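Local coordinates for short chain dehydrogenase (PDB 3H7A), which probably catalyses NAD(P)-dependent oxidation or reduction as a member of the short-chain dehydrogenase/reductase family, at residues B[22-27]-B[49-54]; B[63-66]-B[70-73]; B[82-87]-B[123-128]. All coordinates share one frame; numbering follows the deposited sequence.

In the fold
The three contacts sample both faces of the central parallel sheet of a Rossmann fold. Contact 1 pairs helices 18-29 and 45-53 on one face, while contacts 2 and 3 involve helices 68-81 and 104-132 on the other; strand 84-89 stands between, with Val86 reaching Phe27 of contact 1. Contact 3 is buried and relies on a hydroxyl pair and two leucines. Contact 2, also buried, closes the turn from strand 57-62 into helix 68-81 with one carboxylate-to-backbone bond. Contact 1 is partly exposed and combines a salt-bridge network with an isoleucine tip. Contacts 2 and 3 touch where Thr72 packs on Glu124 and Arg127.

Contact 1 (B[22-27]-B[49-54]); sequences EIAKKF and AEIEAA
Lys25 and Glu50 meet through two extended side chains: Lys25 sets its CG beside the backbone N (chi1 -72°), whereas Glu50 sets its CG opposite its own backbone N (chi1 -169°), and each chain then runs out straight. The ammonium thereby reaches the carboxylate, with Lys25 NZ 2.9 Å from Glu50 OE2. It comes from above the carboxylate plane, and its second approach, to Glu50 OE1 at 3.2 Å, is a weak bond. Lys25 NZ also bonds to Glu22 OE2 at 3.1 Å, one helical turn back, on the syn side of that carboxylate but tilted from its plane. One lysine thus bridges two acids whose facing oxygens, Glu22 OE2 and Glu50 OE2, stay 5.8 Å apart; its charge probably offsets their mutual repulsion.

Beside this ion network, Ile51 inserts the end of its side chain against helix 18-29. Its CD1 lies 3.8 Å from both Ala24 C and Lys25 N and 4.1 Å from Ala24 CB, so it rests on the backbone more closely than on the Ala24 methyl. Ile51 CG1 also passes across the Lys25 aliphatic chain. The axes of the two short segments approach to 10.3 Å and cross at -15°, nearly parallel, and 182 Å² is buried between them.

This is the side-by-side packing of the first two helices of a Rossmann fold on a common sheet face. Ala24 rests on Val34 of strand 33-38, Ile23 and Phe27 extend over strands 9-13 and 84-89, and helix 216-228 packs against helix 18-29 through Glu22, Ile23 and Lys26.

Contact 2 (B[63-66]-B[70-73]); sequences LDAR and EVTA
This buried contact lies in the beta-alpha-beta crossover of the Rossmann fold that leads from strand 57-62 through helix 68-81 to strand 84-89. It joins the loop that leaves strand 57-62 to the first turns of the helix, where Leu63, Asp64 and Ala65 meet Glu70 and Val71. In classical short-chain dehydrogenases the loop after this strand borders the adenine pocket of the cofactor, and the position here is consistent with that.

The polar evidence is a single bond from backbone to side chain. Asp64 N donates to Glu70 OE1 at 2.9 Å with an almost straight N-H...O angle of 175°, although it arrives from above the carboxylate plane, 42° out of it. Glu70 reaches back from the helix because its CG sits beside the backbone N (chi1 -74°) and the chain runs extended from there. The neighbouring acid, Asp64, turns elsewhere: Arg66 NE meets the syn lone pair of Asp64 OD1 at 3.2 Å, and a weak bond joins Arg66 NH2 to Asp64 OD2. That pairing probably eases the closeness of the two carboxylates. Arg39 adds a long, weak ion pair to Asp64, and backbone bonds tie Leu63 to Arg38 on the adjacent strand.

Apolar groups fill the inner side. Leu63 CD1 lies against the helix backbone, 3.5 Å from Glu70 O and 3.8 Å from Glu70 CB. Val71, set between loop and helix 104-132, turns its CG2 methyl toward the loop, where it comes 4.3 Å from Ala65 CB and 3.3 Å from Ala65 O.

Contact 3 (B[82-87]-B[123-128]); sequences APLEVT and RESARL
Ser125 OG is held from two directions, receiving a short hydrogen bond of 2.6 Å from Thr87 OG1 while bonding to the carbonyl oxygen of Ser121, one turn earlier in its own helix. The rotation of each residue explains the pairing. Ser125 places OG beside its backbone N (chi1 -67°), within reach of the preceding turn, and Thr87 places OG1 likewise beside its own N, pointing the hydroxyl across to the helix. Thr87 CB also lies 3.3 Å from Ser125 OG. Two buried hydroxyls are therefore satisfied where strand meets helix.

Further toward the start of the strand the chemistry turns apolar. Leu84 CD2 meets Leu128 CD1 at 3.8 Å, the two side chains crossing at a slant, and the same Leu84 CD2 lies 4.1 Å from Ser125 OG. Met129 packs on both Leu84 and Thr87.

This arrangement lays helix 104-132 over the central strand 84-89 of the Rossmann sheet, the axes of the two short segments approaching to 8.9 Å at 156°, nearly antiparallel. A neighbouring flank of the helix, where Glu124 packs on Thr72 and Leu75 of helix 68-81, carries charge. Arg127 grips Glu124 OE1 side-on, with Arg127 NE at 2.8 Å and Arg127 NH2 at 2.7 Å both on that one oxygen, which lies in the guanidinium plane. Arg123 NE uses the anti lone pair of Glu124 OE2 at 2.7 Å. Through its NH1, Arg123 goes on to a salt bridge with Asp104 of the second subunit, while Leu100 of that subunit packs against Ala126 and Arg127.

Contact 1 (B[22-27]-B[49-54])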
loop_
_atom_site.group_PDB
_atom_site.type_symbol
_atom_site.label_atom_id
_atom_site.label_comp_id
_atom_site.label_asym_id
_atom_site.label_seq_id
_atom_site.Cartn_x
_atom_site.Cartn_y
_atom_site.Cartn_z
ATOM N N GLU B 22 6.474 26.531 14.153
ATOM C CA GLU B 22 6.768 26.947 12.782
ATOM C C GLU B 22 5.526 27.000 11.910
ATOM O O GLU B 22 5.411 27.869 11.050
ATOM C CB GLU B 22 7.813 26.043 12.130
ATOM C CG GLU B 22 9.224 26.249 12.648
ATOM C CD GLU B 22 9.730 27.670 12.478
ATOM O OE1 GLU B 22 9.476 28.299 11.419
ATOM O OE2 GLU B 22 10.395 28.147 13.414
ATOM N N ILE B 23 4.599 26.073 12.132
ATOM C CA ILE B 23 3.325 26.100 11.415
ATOM C C ILE B 23 2.577 27.392 11.755
ATOM O O ILE B 23 2.079 28.075 10.860
ATOM C CB ILE B 23 2.447 24.862 11.735
ATOM C CG1 ILE B 23 3.085 23.582 11.183
ATOM C CG2 ILE B 23 1.077 25.037 11.151
ATOM C CD1 ILE B 23 2.459 22.299 11.735
ATOM N N ALA B 24 2.539 27.730 13.045
ATOM C CA ALA B 24 1.875 28.939 13.527
ATOM C C ALA B 24 2.536 30.179 12.922
ATOM O O ALA B 24 1.838 31.029 12.376
ATOM C CB ALA B 24 1.893 28.987 15.054
ATOM N N LYS B 25 3.872 30.239 12.975
ATOM C CA LYS B 25 4.656 31.321 12.348
ATOM C C LYS B 25 4.314 31.499 10.872
ATOM O O LYS B 25 4.133 32.621 10.421
ATOM C CB LYS B 25 6.177 31.092 12.488
ATOM C CG LYS B 25 6.774 31.288 13.891
ATOM C CD LYS B 25 8.319 31.178 13.853
ATOM C CE LYS B 25 8.876 30.653 15.173
ATOM N NZ LYS B 25 10.377 30.656 15.265
ATOM N N LYS B 26 4.211 30.394 10.132
ATOM C CA LYS B 26 3.932 30.436 8.686
ATOM C C LYS B 26 2.541 30.962 8.352
ATOM O O LYS B 26 2.400 31.848 7.508
ATOM C CB LYS B 26 4.157 29.053 8.032
ATOM C CG LYS B 26 3.889 28.976 6.514
ATOM C CD LYS B 26 4.658 30.038 5.710
ATOM C CE LYS B 26 4.991 29.542 4.318
ATOM N NZ LYS B 26 5.051 30.643 3.322
ATOM N N PHE B 27 1.518 30.423 9.005
ATOM C CA PHE B 27 0.164 30.859 8.717
ATOM C C PHE B 27 -0.119 32.274 9.207
ATOM O O PHE B 27 -0.896 32.991 8.574
ATOM C CB PHE B 27 -0.860 29.836 9.200
ATOM C CG PHE B 27 -0.956 28.642 8.292
ATOM C CD1 PHE B 27 -1.904 28.606 7.266
ATOM C CD2 PHE B 27 -0.061 27.581 8.420
ATOM C CE1 PHE B 27 -1.979 27.516 6.400
ATOM C CE2 PHE B 27 -0.123 26.489 7.565
ATOM C CZ PHE B 27 -1.087 26.449 6.553
ATOM N N ALA B 49 5.105 36.503 21.274
ATOM C CA ALA B 49 6.005 37.657 21.191
ATOM C C ALA B 49 6.689 37.755 19.831
ATOM O O ALA B 49 6.700 38.819 19.228
ATOM C CB ALA B 49 7.041 37.607 22.303
ATOM N N GLU B 50 7.225 36.633 19.356
ATOM C CA GLU B 50 7.897 36.547 18.064
ATOM C C GLU B 50 6.966 36.801 16.880
ATOM O O GLU B 50 7.338 37.492 15.937
ATOM C CB GLU B 50 8.549 35.171 17.917
ATOM C CG GLU B 50 9.503 35.042 16.740
ATOM C CD GLU B 50 10.204 33.691 16.683
ATOM O OE1 GLU B 50 9.975 32.841 17.580
ATOM O OE2 GLU B 50 10.989 33.484 15.728
ATOM N N ILE B 51 5.767 36.228 16.924
ATOM C CA ILE B 51 4.789 36.413 15.853
ATOM C C ILE B 51 4.276 37.866 15.811
ATOM O O ILE B 51 4.220 38.476 14.739
ATOM C CB ILE B 51 3.628 35.377 15.950
ATOM C CG1 ILE B 51 4.113 33.984 15.513
ATOM C CG2 ILE B 51 2.420 35.821 15.129
ATOM C CD1 ILE B 51 3.028 32.893 15.564
ATOM N N GLU B 52 3.953 38.421 16.981
ATOM C CA GLU B 52 3.422 39.792 17.090
ATOM C C GLU B 52 4.439 40.880 16.737
ATOM O O GLU B 52 4.065 41.899 16.157
ATOM C CB GLU B 52 2.824 40.055 18.477
ATOM C CG GLU B 52 1.457 39.405 18.711
ATOM C CD GLU B 52 0.935 39.587 20.137
ATOM O OE1 GLU B 52 1.722 39.970 21.032
ATOM O OE2 GLU B 52 -0.265 39.325 20.368
ATOM N N ALA B 53 5.712 40.656 17.076
ATOM C CA ALA B 53 6.793 41.586 16.717
ATOM C C ALA B 53 7.034 41.640 15.215
ATOM O O ALA B 53 7.450 42.666 14.691
ATOM C CB ALA B 53 8.088 41.238 17.453
ATOM N N ALA B 54 6.761 40.538 14.523
ATOM C CA ALA B 54 6.861 40.505 13.069
ATOM C C ALA B 54 5.597 41.003 12.362
ATOM O O ALA B 54 5.536 40.995 11.136
ATOM C CB ALA B 54 7.230 39.103 12.591
#

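Contact 2 (B[63-66]-B[70-73])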
loop_
_atom_site.group_PDB
_atom_site.type_symbol
_atom_site.label_atom_id
_atom_site.label_comp_id
_atom_site.label_asym_id
_atom_site.label_seq_id
_atom_site.Cartn_x
_atom_site.Cartn_y
_atom_site.Cartn_z
ATOM N N LEU B 63 -4.597 24.048 26.165
ATOM C CA LEU B 63 -5.520 23.087 25.573
ATOM C C LEU B 63 -5.006 21.681 25.769
ATOM O O LEU B 63 -3.893 21.348 25.359
ATOM C CB LEU B 63 -5.727 23.368 24.072
ATOM C CG LEU B 63 -6.425 22.291 23.228
ATOM C CD1 LEU B 63 -7.905 22.213 23.559
ATOM C CD2 LEU B 63 -6.195 22.486 21.708
ATOM N N ASP B 64 -5.830 20.864 26.406
ATOM C CA ASP B 64 -5.575 19.443 26.483
ATOM C C ASP B 64 -6.474 18.748 25.463
ATOM O O ASP B 64 -7.673 18.562 25.687
ATOM C CB ASP B 64 -5.822 18.924 27.898
ATOM C CG ASP B 64 -5.528 17.444 28.037
ATOM O OD1 ASP B 64 -4.728 16.894 27.249
ATOM O OD2 ASP B 64 -6.102 16.832 28.953
ATOM N N ALA B 65 -5.863 18.341 24.354
ATOM C CA ALA B 65 -6.588 17.837 23.193
ATOM C C ALA B 65 -7.313 16.516 23.427
ATOM O O ALA B 65 -8.239 16.195 22.689
ATOM C CB ALA B 65 -5.664 17.753 21.988
ATOM N N ARG B 66 -6.930 15.776 24.472
ATOM C CA ARG B 66 -7.689 14.598 24.904
ATOM C C ARG B 66 -9.092 14.964 25.368
ATOM O O ARG B 66 -10.002 14.145 25.303
ATOM C CB ARG B 66 -6.984 13.874 26.043
ATOM C CG ARG B 66 -5.637 13.314 25.694
ATOM C CD ARG B 66 -4.978 12.733 26.920
ATOM N NE ARG B 66 -4.670 13.770 27.896
ATOM C CZ ARG B 66 -3.742 13.660 28.837
ATOM N NH1 ARG B 66 -3.008 12.554 28.937
ATOM N NH2 ARG B 66 -3.539 14.668 29.674
ATOM N N GLU B 70 -12.803 20.793 25.677
ATOM C CA GLU B 70 -11.769 21.785 25.434
ATOM C C GLU B 70 -11.472 21.962 23.942
ATOM O O GLU B 70 -11.259 23.089 23.489
ATOM C CB GLU B 70 -10.483 21.414 26.172
ATOM C CG GLU B 70 -10.518 21.625 27.681
ATOM C CD GLU B 70 -9.148 21.399 28.347
ATOM O OE1 GLU B 70 -8.123 21.904 27.835
ATOM O OE2 GLU B 70 -9.101 20.721 29.396
ATOM N N VAL B 71 -11.437 20.861 23.187
ATOM C CA VAL B 71 -11.223 20.927 21.727
ATOM C C VAL B 71 -12.359 21.697 21.071
ATOM O O VAL B 71 -12.121 22.596 20.273
ATOM C CB VAL B 71 -11.099 19.507 21.069
ATOM C CG1 VAL B 71 -11.199 19.581 19.548
ATOM C CG2 VAL B 71 -9.796 18.865 21.450
ATOM N N THR B 72 -13.588 21.343 21.435
ATOM C CA THR B 72 -14.778 21.993 20.907
ATOM C C THR B 72 -14.786 23.492 21.251
ATOM O O THR B 72 -15.111 24.327 20.402
ATOM C CB THR B 72 -16.029 21.258 21.412
ATOM O OG1 THR B 72 -15.856 19.856 21.176
ATOM C CG2 THR B 72 -17.301 21.720 20.701
ATOM N N ALA B 73 -14.396 23.833 22.476
ATOM C CA ALA B 73 -14.402 25.223 22.919
ATOM C C ALA B 73 -13.305 26.016 22.243
ATOM O O ALA B 73 -13.514 27.173 21.903
ATOM C CB ALA B 73 -14.278 25.323 24.446
#

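Contact 3 (B[82-87]-B[123-128])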
loop_
_atom_site.group_PDB
_atom_site.type_symbol
_atom_site.label_atom_id
_atom_site.label_comp_id
_atom_site.label_asym_id
_atom_site.label_seq_id
_atom_site.Cartn_x
_atom_site.Cartn_y
_atom_site.Cartn_z
ATOM N N ALA B 82 -12.943 34.858 13.889
ATOM C CA ALA B 82 -13.019 35.044 12.444
ATOM C C ALA B 82 -13.239 33.643 11.868
ATOM O O ALA B 82 -12.810 32.661 12.488
ATOM C CB ALA B 82 -11.714 35.629 11.930
ATOM N N PRO B 83 -13.918 33.532 10.706
ATOM C CA PRO B 83 -14.189 32.227 10.101
ATOM C C PRO B 83 -12.994 31.272 10.129
ATOM O O PRO B 83 -11.903 31.615 9.664
ATOM C CB PRO B 83 -14.548 32.588 8.663
ATOM C CG PRO B 83 -15.205 33.914 8.786
ATOM C CD PRO B 83 -14.477 34.627 9.884
ATOM N N LEU B 84 -13.204 30.106 10.732
ATOM C CA LEU B 84 -12.195 29.065 10.792
ATOM C C LEU B 84 -11.967 28.487 9.393
ATOM O O LEU B 84 -12.867 27.870 8.814
ATOM C CB LEU B 84 -12.624 27.966 11.778
ATOM C CG LEU B 84 -11.658 26.786 11.939
ATOM C CD1 LEU B 84 -10.360 27.195 12.570
ATOM C CD2 LEU B 84 -12.315 25.725 12.768
ATOM N N GLU B 85 -10.765 28.700 8.855
ATOM C CA GLU B 85 -10.434 28.258 7.487
ATOM C C GLU B 85 -9.470 27.087 7.361
ATOM O O GLU B 85 -9.496 26.370 6.362
ATOM C CB GLU B 85 -9.936 29.422 6.641
ATOM C CG GLU B 85 -11.079 30.018 5.875
ATOM C CD GLU B 85 -10.762 31.328 5.230
ATOM O OE1 GLU B 85 -9.595 31.527 4.816
ATOM O OE2 GLU B 85 -11.702 32.155 5.132
ATOM N N VAL B 86 -8.600 26.920 8.354
ATOM C CA VAL B 86 -7.629 25.829 8.362
ATOM C C VAL B 86 -7.514 25.286 9.781
ATOM O O VAL B 86 -7.358 26.062 10.709
ATOM C CB VAL B 86 -6.235 26.299 7.866
ATOM C CG1 VAL B 86 -5.226 25.136 7.815
ATOM C CG2 VAL B 86 -6.327 26.944 6.499
ATOM N N THR B 87 -7.632 23.965 9.954
ATOM C CA THR B 87 -7.230 23.318 11.215
ATOM C C THR B 87 -6.024 22.428 10.942
ATOM O O THR B 87 -6.056 21.633 10.016
ATOM C CB THR B 87 -8.363 22.454 11.816
ATOM O OG1 THR B 87 -9.428 23.304 12.242
ATOM C CG2 THR B 87 -7.877 21.628 13.039
ATOM N N ARG B 123 -13.963 16.463 13.304
ATOM C CA ARG B 123 -15.424 16.549 13.291
ATOM C C ARG B 123 -15.935 17.948 13.612
ATOM O O ARG B 123 -16.811 18.478 12.915
ATOM C CB ARG B 123 -16.029 15.541 14.280
ATOM C CG ARG B 123 -17.559 15.469 14.214
ATOM C CD ARG B 123 -18.145 14.747 15.421
ATOM N NE ARG B 123 -17.841 15.436 16.677
ATOM C CZ ARG B 123 -17.884 14.872 17.879
ATOM N NH1 ARG B 123 -18.224 13.592 18.006
ATOM N NH2 ARG B 123 -17.587 15.588 18.958
ATOM N N GLU B 124 -15.368 18.553 14.649
ATOM C CA GLU B 124 -15.772 19.897 15.043
ATOM C C GLU B 124 -15.312 20.971 14.063
ATOM O O GLU B 124 -16.047 21.923 13.834
ATOM C CB GLU B 124 -15.347 20.209 16.488
ATOM C CG GLU B 124 -16.021 19.303 17.533
ATOM C CD GLU B 124 -17.551 19.224 17.383
ATOM O OE1 GLU B 124 -18.223 20.284 17.402
ATOM O OE2 GLU B 124 -18.080 18.096 17.249
ATOM N N SER B 125 -14.115 20.819 13.486
ATOM C CA SER B 125 -13.676 21.701 12.408
ATOM C C SER B 125 -14.590 21.616 11.186
ATOM O O SER B 125 -14.950 22.632 10.624
ATOM C CB SER B 125 -12.246 21.387 12.004
ATOM O OG SER B 125 -11.365 21.723 13.059
ATOM N N ALA B 126 -14.964 20.396 10.795
ATOM C CA ALA B 126 -15.896 20.170 9.703
ATOM C C ALA B 126 -17.249 20.845 9.951
ATOM O O ALA B 126 -17.802 21.451 9.046
ATOM C CB ALA B 126 -16.093 18.679 9.494
ATOM N N ARG B 127 -17.784 20.723 11.169
ATOM C CA ARG B 127 -19.045 21.364 11.524
ATOM C C ARG B 127 -18.956 22.866 11.282
ATOM O O ARG B 127 -19.798 23.433 10.590
ATOM C CB ARG B 127 -19.428 21.076 12.975
ATOM C CG ARG B 127 -20.785 21.646 13.376
ATOM C CD ARG B 127 -21.117 21.453 14.866
ATOM N NE ARG B 127 -19.974 21.708 15.745
ATOM C CZ ARG B 127 -19.609 22.901 16.224
ATOM N NH1 ARG B 127 -20.293 24.008 15.936
ATOM N NH2 ARG B 127 -18.539 22.985 17.004
ATOM N N LEU B 128 -17.907 23.489 11.809
ATOM C CA LEU B 128 -17.719 24.934 11.651
ATOM C C LEU B 128 -17.474 25.360 10.205
ATOM O O LEU B 128 -18.081 26.333 9.739
ATOM C CB LEU B 128 -16.589 25.429 12.553
ATOM C CG LEU B 128 -16.813 25.201 14.046
ATOM C CD1 LEU B 128 -15.513 25.295 14.798
ATOM C CD2 LEU B 128 -17.834 26.157 14.622
#